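Local coordinates for protein uncharacterized conserved (Bdellovibrio bacteriovorus, PDB 7O21) that trims peptidoglycan as an LD-carboxypeptidase of the YkuD family, an editing of the cell wall that generates curvature in this predatory bacterium, at the interface of chains A and B. Coordinates in Å, arbitrary orientation; residue numbers count along the deposited sequence, not the author numbering. Chains: chain A/B, Uncharacterized conserved.

The interface of chains A and B. Residues chain A 274, 276; chain B 101-102.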
loop_
_atom_site.group_PDB
_atom_site.type_symbol
_atom_site.label_atom_id
_atom_site.label_comp_id
_atom_site.label_asym_id
_atom_site.label_seq_id
_atom_site.Cartn_x
_atom_site.Cartn_y
_atom_site.Cartn_z
ATOM N N HIS A 274 -16.085 0.663 -24.691
ATOM C CA HIS A 274 -15.126 1.577 -24.078
ATOM C C HIS A 274 -13.692 1.204 -24.432
ATOM O O HIS A 274 -13.394 0.089 -24.870
ATOM C CB HIS A 274 -15.263 1.707 -22.546
ATOM C CG HIS A 274 -16.175 0.701 -21.908
ATOM N ND1 HIS A 274 -15.943 -0.656 -21.958
ATOM C CD2 HIS A 274 -17.293 0.864 -21.163
ATOM C CE1 HIS A 274 -16.893 -1.287 -21.292
ATOM N NE2 HIS A 274 -17.727 -0.387 -20.800
ATOM N N ASP A 276 -9.897 1.690 -22.408
ATOM C CA ASP A 276 -9.201 2.146 -21.216
ATOM C C ASP A 276 -7.715 1.821 -21.299
ATOM O O ASP A 276 -7.291 0.895 -21.999
ATOM C CB ASP A 276 -9.827 1.643 -19.897
ATOM C CG ASP A 276 -9.911 0.143 -19.822
ATOM O OD1 ASP A 276 -8.854 -0.519 -19.807
ATOM O OD2 ASP A 276 -11.039 -0.384 -19.746
ATOM N N GLN B 101 -17.661 -1.246 -14.229
ATOM C CA GLN B 101 -17.575 -2.067 -15.422
ATOM C C GLN B 101 -16.644 -1.387 -16.424
ATOM O O GLN B 101 -16.573 -0.156 -16.482
ATOM C CB GLN B 101 -18.955 -2.216 -16.052
ATOM C CG GLN B 101 -19.868 -3.214 -15.352
ATOM C CD GLN B 101 -20.441 -2.665 -14.057
ATOM O OE1 GLN B 101 -21.217 -1.707 -14.063
ATOM N NE2 GLN B 101 -20.059 -3.271 -12.936
ATOM N N PRO B 102 -15.914 -2.165 -17.228
ATOM C CA PRO B 102 -15.958 -3.624 -17.345
ATOM C C PRO B 102 -14.970 -4.350 -16.432
ATOM O O PRO B 102 -14.845 -5.564 -16.540
ATOM C CB PRO B 102 -15.523 -3.842 -18.793
ATOM C CG PRO B 102 -14.519 -2.764 -19.009
ATOM C CD PRO B 102 -15.070 -1.563 -18.275
#
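The CD edge of the B:Pro102 pyrrolidine lies over one face of the A:His274 imidazole in a CH-pi contact between the C-terminal NTF2-like domain of one chain and the YkuD-type catalytic domain of the other. The two side chains come from opposite directions. CD of B:Pro102 is 3.9 Å from the ring centroid of A:His274 and displaced toward the rim. That rim is the CE1 corner: CE1 of A:His274 is 3.5 Å from CD of B:Pro102 and 3.6 Å from CG of B:Pro102. ND1 and NE2 of the histidine flank this corner, so the pyrrolidine covers the nitrogen-bearing part of the ring. The imidazole extends from the loop just ahead of strand 275-287, with CG nearly eclipsing the backbone N (chi1 11°), an unusual torsion that carries the ring toward the proline.

Van der Waals packing at the margins is looser. OD2 of the A:Asp276 carboxylate, on strand 275-287, stays 4.3 Å from CG of B:Pro102.

On the backbone side, a cis peptide bond joins B:Gln101 to B:Pro102 and helps set how the pyrrolidine is presented. The carbonyl O of B:Gln101 remains 4.5 Å from NE2 of A:His274. Two-fold symmetry repeats the patch with the chains exchanged. The centre of the patch is about 40 Å from A:Cys151, the predicted nucleophile of chain A, and the contact could serve assembly if this dimer also forms in the cell.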